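Local atomic coordinates of DNMT2 (Spodoptera frugiperda, PDB entry 4H0N), a protein that probably methylates cytosine 38 in the anticodon loop of tRNA(Asp) and can also methylate cytosine in DNA, using S-adenosyl-L-methionine as methyl donor. Residues F220-C231 / G245-V256. The protein carries 3 engineered substitutions. Numbering follows the deposited sequence.
Sequences FDICYKTSKRSC and GSIFTDKPREVV
The Y224 ring lies under the first turn of helix 253-262: R253 CB sits over one face, 3.9 Å from the ring centroid, in a CH-pi contact, and V256 CG2 meets the edge at Y224 CE1 (3.6 Å). T249 CG2 and the carbonyl of K251 approach CD1 obliquely. With CG anti to its carbonyl carbon (chi1 -39°), the ring runs alongside T249 toward the helix. Cut back to an alanine, this side chain is likely to leave a gap between T249 and V256 and R253 CB without its ring face. Behind this ring the backbones pair in parallel, I222 with I247 and C223 with F248: I247 N donates to D221 O, C223 N to I247 O, and T249 N to C223 O (3.2 Å). S246 OG ties both ends of 220-231, donating to D221 OD1 (2.6 Å) and accepting from C231 N (2.7 Å, N-H...O 173°). R229 NH2 salt-bridges D221 OD1 from above the carboxylate plane (2.7 Å). I247 CG1 covers a face of F220. Away from the annotated sites, consistent with the smaller lobe of C5-methyltransferases, this two-stranded sheet stands apart from the seven-stranded one; strand 247-248 continues through loop 249-252, P252 as N-cap, into helix 253-262.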
ATOM      1  N   PHE A 220     -20.187   8.329   5.055  1.00 32.40           N
ATOM      2  CA  PHE A 220     -18.990   8.970   4.541  1.00 26.08           C
ATOM      3  C   PHE A 220     -18.133   9.428   5.702  1.00 25.51           C
ATOM      4  O   PHE A 220     -18.653   9.848   6.732  1.00 26.41           O
ATOM      5  CB  PHE A 220     -19.365  10.187   3.696  1.00 37.47           C
ATOM      6  CG  PHE A 220     -19.725   9.856   2.279  1.00 46.99           C
ATOM      7  CD1 PHE A 220     -19.082   8.832   1.606  1.00 57.29           C
ATOM      8  CD2 PHE A 220     -20.701  10.577   1.614  1.00 49.91           C
ATOM      9  CE1 PHE A 220     -19.409   8.531   0.294  1.00 59.16           C
ATOM     10  CE2 PHE A 220     -21.039  10.278   0.304  1.00 53.97           C
ATOM     11  CZ  PHE A 220     -20.394   9.251  -0.356  1.00 55.87           C
ATOM     12  N   ASP A 221     -16.817   9.330   5.543  1.00 38.78           N
ATOM     13  CA  ASP A 221     -15.900  10.027   6.435  1.00 38.47           C
ATOM     14  C   ASP A 221     -15.367  11.245   5.711  1.00 28.37           C
ATOM     15  O   ASP A 221     -14.712  11.121   4.678  1.00 30.95           O
ATOM     16  CB  ASP A 221     -14.725   9.152   6.861  1.00 34.40           C
ATOM     17  CG  ASP A 221     -13.728   9.914   7.724  1.00 37.25           C
ATOM     18  OD1 ASP A 221     -12.520   9.902   7.405  1.00 39.26           O
ATOM     19  OD2 ASP A 221     -14.158  10.539   8.718  1.00 39.80           O
ATOM     20  N   ILE A 222     -15.642  12.424   6.251  1.00 24.57           N
ATOM     21  CA  ILE A 222     -15.258  13.650   5.578  1.00 27.45           C
ATOM     22  C   ILE A 222     -13.951  14.219   6.112  1.00 31.27           C
ATOM     23  O   ILE A 222     -13.681  14.171   7.313  1.00 34.50           O
ATOM     24  CB  ILE A 222     -16.359  14.716   5.690  1.00 27.81           C
ATOM     25  CG1 ILE A 222     -17.740  14.059   5.599  1.00 26.83           C
ATOM     26  CG2 ILE A 222     -16.163  15.796   4.627  1.00 27.24           C
ATOM     27  CD1 ILE A 222     -18.562  14.491   4.415  1.00 27.61           C
ATOM     28  N   CYS A 223     -13.141  14.754   5.204  1.00 44.13           N
ATOM     29  CA  CYS A 223     -11.929  15.468   5.578  1.00 41.71           C
ATOM     30  C   CYS A 223     -11.939  16.921   5.123  1.00 40.99           C
ATOM     31  O   CYS A 223     -12.603  17.281   4.148  1.00 42.77           O
ATOM     32  CB  CYS A 223     -10.700  14.760   5.023  1.00 29.39           C
ATOM     33  SG  CYS A 223     -10.375  13.214   5.853  1.00 33.26           S
ATOM     34  N   TYR A 224     -11.189  17.746   5.844  1.00 29.60           N
ATOM     35  CA  TYR A 224     -11.045  19.156   5.522  1.00 32.02           C
ATOM     36  C   TYR A 224      -9.555  19.474   5.504  1.00 38.65           C
ATOM     37  O   TYR A 224      -8.735  18.614   5.829  1.00 39.02           O
ATOM     38  CB  TYR A 224     -11.791  20.007   6.550  1.00 33.74           C
ATOM     39  CG  TYR A 224     -13.110  19.392   6.958  1.00 32.56           C
ATOM     40  CD1 TYR A 224     -14.291  19.732   6.311  1.00 33.12           C
ATOM     41  CD2 TYR A 224     -13.167  18.447   7.975  1.00 32.53           C
ATOM     42  CE1 TYR A 224     -15.492  19.156   6.674  1.00 32.53           C
ATOM     43  CE2 TYR A 224     -14.359  17.863   8.340  1.00 30.72           C
ATOM     44  CZ  TYR A 224     -15.516  18.221   7.690  1.00 31.84           C
ATOM     45  OH  TYR A 224     -16.696  17.629   8.071  1.00 36.28           O
ATOM     46  N   LYS A 225      -9.196  20.693   5.116  1.00 40.03           N
ATOM     47  CA  LYS A 225      -7.787  21.070   5.022  1.00 40.37           C
ATOM     48  C   LYS A 225      -7.057  21.001   6.368  1.00 41.64           C
ATOM     49  O   LYS A 225      -5.839  20.821   6.406  1.00 44.46           O
ATOM     50  CB  LYS A 225      -7.649  22.463   4.414  1.00 47.79           C
ATOM     51  CG  LYS A 225      -8.349  23.546   5.210  1.00 62.30           C
ATOM     52  CD  LYS A 225      -8.435  24.836   4.412  1.00 72.66           C
ATOM     53  CE  LYS A 225      -9.610  25.690   4.870  1.00 77.43           C
ATOM     54  NZ  LYS A 225      -9.620  27.024   4.208  1.00 82.40           N
ATOM     55  N   THR A 226      -7.805  21.130   7.463  1.00 38.56           N
ATOM     56  CA  THR A 226      -7.228  21.095   8.803  1.00 39.55           C
ATOM     57  C   THR A 226      -7.123  19.674   9.364  1.00 36.89           C
ATOM     58  O   THR A 226      -6.526  19.466  10.420  1.00 46.21           O
ATOM     59  CB  THR A 226      -8.019  21.985   9.802  1.00 41.48           C
ATOM     60  OG1 THR A 226      -9.331  21.443  10.006  1.00 39.42           O
ATOM     61  CG2 THR A 226      -8.134  23.414   9.284  1.00 44.78           C
ATOM     62  N   SER A 227      -7.703  18.706   8.659  1.00 34.19           N
ATOM     63  CA  SER A 227      -7.655  17.299   9.075  1.00 32.08           C
ATOM     64  C   SER A 227      -6.234  16.744   9.186  1.00 36.34           C
ATOM     65  O   SER A 227      -5.400  16.937   8.299  1.00 35.30           O
ATOM     66  CB  SER A 227      -8.453  16.418   8.106  1.00 32.81           C
ATOM     67  OG  SER A 227      -9.807  16.291   8.501  1.00 38.24           O
ATOM     68  N   LYS A 228      -5.970  16.034  10.274  1.00 32.55           N
ATOM     69  CA  LYS A 228      -4.675  15.398  10.462  1.00 33.38           C
ATOM     70  C   LYS A 228      -4.788  13.886  10.342  1.00 31.58           C
ATOM     71  O   LYS A 228      -3.908  13.147  10.783  1.00 32.38           O
ATOM     72  CB  LYS A 228      -4.078  15.789  11.811  1.00 35.57           C
ATOM     73  CG  LYS A 228      -3.279  17.081  11.764  1.00 38.48           C
ATOM     74  CD  LYS A 228      -3.749  18.079  12.797  1.00 40.23           C
ATOM     75  CE  LYS A 228      -2.885  19.338  12.773  1.00 48.81           C
ATOM     76  NZ  LYS A 228      -1.468  19.055  13.154  1.00 45.95           N
ATOM     77  N   ARG A 229      -5.875  13.433   9.725  1.00 31.47           N
ATOM     78  CA  ARG A 229      -6.140  12.012   9.556  1.00 28.26           C
ATOM     79  C   ARG A 229      -7.022  11.806   8.340  1.00 27.99           C
ATOM     80  O   ARG A 229      -7.677  12.734   7.873  1.00 27.06           O
ATOM     81  CB  ARG A 229      -6.865  11.471  10.784  1.00 44.37           C
ATOM     82  CG  ARG A 229      -8.100  12.280  11.152  1.00 42.65           C
ATOM     83  CD  ARG A 229      -9.197  11.415  11.757  1.00 43.51           C
ATOM     84  NE  ARG A 229      -9.538  10.280  10.903  1.00 41.42           N
ATOM     85  CZ  ARG A 229     -10.261  10.371   9.791  1.00 36.75           C
ATOM     86  NH1 ARG A 229     -10.719  11.549   9.390  1.00 46.30           N
ATOM     87  NH2 ARG A 229     -10.520   9.284   9.078  1.00 28.74           N
ATOM     88  N   SER A 230      -7.042  10.583   7.827  1.00 26.36           N
ATOM     89  CA  SER A 230      -7.968  10.214   6.763  1.00 24.51           C
ATOM     90  C   SER A 230      -8.109   8.710   6.755  1.00 25.29           C
ATOM     91  O   SER A 230      -7.216   7.995   7.212  1.00 26.04           O
ATOM     92  CB  SER A 230      -7.470  10.691   5.401  1.00 23.47           C
ATOM     93  OG  SER A 230      -6.226  10.101   5.084  1.00 23.57           O
ATOM     94  N   CYS A 231      -9.230   8.224   6.243  1.00 25.57           N
ATOM     95  CA  CYS A 231      -9.448   6.786   6.175  1.00 26.91           C
ATOM     96  C   CYS A 231      -8.569   6.119   5.127  1.00 26.64           C
ATOM     97  O   CYS A 231      -8.039   6.775   4.235  1.00 25.53           O
ATOM     98  CB  CYS A 231     -10.920   6.466   5.922  1.00 27.96           C
ATOM     99  SG  CYS A 231     -11.968   6.647   7.384  1.00 46.17           S
ATOM    100  N   GLY A 245     -12.481   4.854   1.590  1.00 30.28           N
ATOM    101  CA  GLY A 245     -11.598   5.991   1.749  1.00 27.84           C
ATOM    102  C   GLY A 245     -12.353   7.229   2.179  1.00 27.16           C
ATOM    103  O   GLY A 245     -13.584   7.236   2.201  1.00 28.48           O
ATOM    104  N   SER A 246     -11.616   8.281   2.520  1.00 25.52           N
ATOM    105  CA  SER A 246     -12.232   9.523   2.962  1.00 25.12           C
ATOM    106  C   SER A 246     -12.720  10.393   1.812  1.00 24.90           C
ATOM    107  O   SER A 246     -12.275  10.266   0.668  1.00 24.64           O
ATOM    108  CB  SER A 246     -11.269  10.327   3.837  1.00 24.13           C
ATOM    109  OG  SER A 246     -11.197   9.790   5.145  1.00 26.66           O
ATOM    110  N   ILE A 247     -13.645  11.283   2.148  1.00 25.35           N
ATOM    111  CA  ILE A 247     -14.194  12.265   1.222  1.00 28.82           C
ATOM    112  C   ILE A 247     -13.735  13.654   1.673  1.00 31.41           C
ATOM    113  O   ILE A 247     -13.558  13.892   2.869  1.00 34.82           O
ATOM    114  CB  ILE A 247     -15.734  12.158   1.192  1.00 36.10           C
ATOM    115  CG1 ILE A 247     -16.138  10.872   0.480  1.00 45.24           C
ATOM    116  CG2 ILE A 247     -16.363  13.337   0.493  1.00 41.43           C
ATOM    117  CD1 ILE A 247     -15.466  10.700  -0.855  1.00 43.75           C
ATOM    118  N   PHE A 248     -13.512  14.558   0.723  1.00 34.06           N
ATOM    119  CA  PHE A 248     -13.008  15.886   1.047  1.00 24.48           C
ATOM    120  C   PHE A 248     -13.969  17.001   0.642  1.00 25.68           C
ATOM    121  O   PHE A 248     -14.695  16.881  -0.346  1.00 26.51           O
ATOM    122  CB  PHE A 248     -11.652  16.112   0.376  1.00 23.84           C
ATOM    123  CG  PHE A 248     -11.141  17.513   0.516  1.00 29.12           C
ATOM    124  CD1 PHE A 248     -10.537  17.923   1.690  1.00 36.60           C
ATOM    125  CD2 PHE A 248     -11.280  18.425  -0.518  1.00 25.30           C
ATOM    126  CE1 PHE A 248     -10.076  19.217   1.834  1.00 42.21           C
ATOM    127  CE2 PHE A 248     -10.817  19.716  -0.384  1.00 47.72           C
ATOM    128  CZ  PHE A 248     -10.213  20.115   0.793  1.00 44.22           C
ATOM    129  N   THR A 249     -13.952  18.086   1.412  1.00 27.44           N
ATOM    130  CA  THR A 249     -14.657  19.310   1.052  1.00 29.34           C
ATOM    131  C   THR A 249     -13.837  20.520   1.475  1.00 31.16           C
ATOM    132  O   THR A 249     -12.973  20.418   2.343  1.00 33.04           O
ATOM    133  CB  THR A 249     -16.042  19.397   1.707  1.00 28.77           C
ATOM    134  OG1 THR A 249     -16.774  20.471   1.110  1.00 46.36           O
ATOM    135  CG2 THR A 249     -15.922  19.652   3.191  1.00 28.79           C
ATOM    136  N   ASP A 250     -14.104  21.664   0.853  1.00 35.93           N
ATOM    137  CA  ASP A 250     -13.398  22.895   1.186  1.00 39.01           C
ATOM    138  C   ASP A 250     -14.196  23.676   2.212  1.00 36.67           C
ATOM    139  O   ASP A 250     -13.710  24.653   2.785  1.00 42.97           O
ATOM    140  CB  ASP A 250     -13.185  23.746  -0.064  1.00 55.47           C
ATOM    141  CG  ASP A 250     -12.450  22.999  -1.155  1.00 76.60           C
ATOM    142  OD1 ASP A 250     -11.223  23.194  -1.288  1.00 79.89           O
ATOM    143  OD2 ASP A 250     -13.102  22.210  -1.875  1.00 88.71           O
ATOM    144  N   LYS A 251     -15.430  23.233   2.437  1.00 32.30           N
ATOM    145  CA  LYS A 251     -16.351  23.914   3.337  1.00 33.92           C
ATOM    146  C   LYS A 251     -15.955  23.664   4.794  1.00 33.46           C
ATOM    147  O   LYS A 251     -15.313  22.664   5.105  1.00 31.77           O
ATOM    148  CB  LYS A 251     -17.795  23.434   3.107  1.00 34.52           C
ATOM    149  CG  LYS A 251     -18.399  23.688   1.728  1.00 40.24           C
ATOM    150  CD  LYS A 251     -18.563  25.169   1.524  1.00 53.71           C
ATOM    151  CE  LYS A 251     -19.738  25.518   0.633  1.00 60.88           C
ATOM    152  NZ  LYS A 251     -19.570  26.877   0.083  1.00 62.57           N
ATOM    153  N   PRO A 252     -16.308  24.595   5.693  1.00 35.47           N
ATOM    154  CA  PRO A 252     -16.094  24.400   7.132  1.00 35.60           C
ATOM    155  C   PRO A 252     -16.879  23.200   7.653  1.00 36.93           C
ATOM    156  O   PRO A 252     -17.970  22.912   7.158  1.00 36.31           O
ATOM    157  CB  PRO A 252     -16.644  25.694   7.741  1.00 38.18           C
ATOM    158  CG  PRO A 252     -16.531  26.693   6.646  1.00 39.41           C
ATOM    159  CD  PRO A 252     -16.817  25.941   5.391  1.00 37.80           C
ATOM    160  N   ARG A 253     -16.324  22.514   8.647  1.00 29.63           N
ATOM    161  CA  ARG A 253     -16.973  21.345   9.220  1.00 29.54           C
ATOM    162  C   ARG A 253     -18.314  21.707   9.854  1.00 36.47           C
ATOM    163  O   ARG A 253     -19.221  20.878   9.927  1.00 37.17           O
ATOM    164  CB  ARG A 253     -16.065  20.683  10.255  1.00 35.38           C
ATOM    165  CG  ARG A 253     -16.581  19.350  10.760  1.00 40.12           C
ATOM    166  CD  ARG A 253     -15.799  18.897  11.968  1.00 57.60           C
ATOM    167  NE  ARG A 253     -14.365  19.110  11.789  1.00 74.57           N
ATOM    168  CZ  ARG A 253     -13.490  19.172  12.789  1.00 86.95           C
ATOM    169  NH1 ARG A 253     -13.902  19.041  14.043  1.00 90.03           N
ATOM    170  NH2 ARG A 253     -12.202  19.369  12.537  1.00 90.90           N
ATOM    171  N   GLU A 254     -18.439  22.950  10.305  1.00 40.13           N
ATOM    172  CA  GLU A 254     -19.680  23.416  10.906  1.00 39.98           C
ATOM    173  C   GLU A 254     -20.798  23.436   9.868  1.00 40.64           C
ATOM    174  O   GLU A 254     -21.940  23.079  10.161  1.00 36.05           O
ATOM    175  CB  GLU A 254     -19.486  24.804  11.507  1.00 37.15           C
ATOM    176  CG  GLU A 254     -20.489  25.139  12.589  1.00 49.68           C
ATOM    177  CD  GLU A 254     -20.003  26.247  13.505  1.00 51.70           C
ATOM    178  OE1 GLU A 254     -20.655  26.488  14.546  1.00 51.88           O
ATOM    179  OE2 GLU A 254     -18.967  26.872  13.185  1.00 52.42           O
ATOM    180  N   VAL A 255     -20.459  23.842   8.651  1.00 32.24           N
ATOM    181  CA  VAL A 255     -21.416  23.838   7.555  1.00 38.75           C
ATOM    182  C   VAL A 255     -21.854  22.410   7.228  1.00 31.82           C
ATOM    183  O   VAL A 255     -23.036  22.147   6.993  1.00 33.21           O
ATOM    184  CB  VAL A 255     -20.831  24.525   6.303  1.00 42.32           C
ATOM    185  CG1 VAL A 255     -21.758  24.361   5.111  1.00 37.41           C
ATOM    186  CG2 VAL A 255     -20.570  26.001   6.585  1.00 33.00           C
ATOM    187  N   VAL A 256     -20.894  21.489   7.231  1.00 33.95           N
ATOM    188  CA  VAL A 256     -21.165  20.075   6.975  1.00 41.25           C
ATOM    189  C   VAL A 256     -22.173  19.504   7.979  1.00 45.45           C
ATOM    190  O   VAL A 256     -23.045  18.709   7.618  1.00 42.13           O
ATOM    191  CB  VAL A 256     -19.853  19.233   6.983  1.00 27.71           C
ATOM    192  CG1 VAL A 256     -20.148  17.734   6.887  1.00 25.11           C
ATOM    193  CG2 VAL A 256     -18.930  19.666   5.850  1.00 25.42           C
TER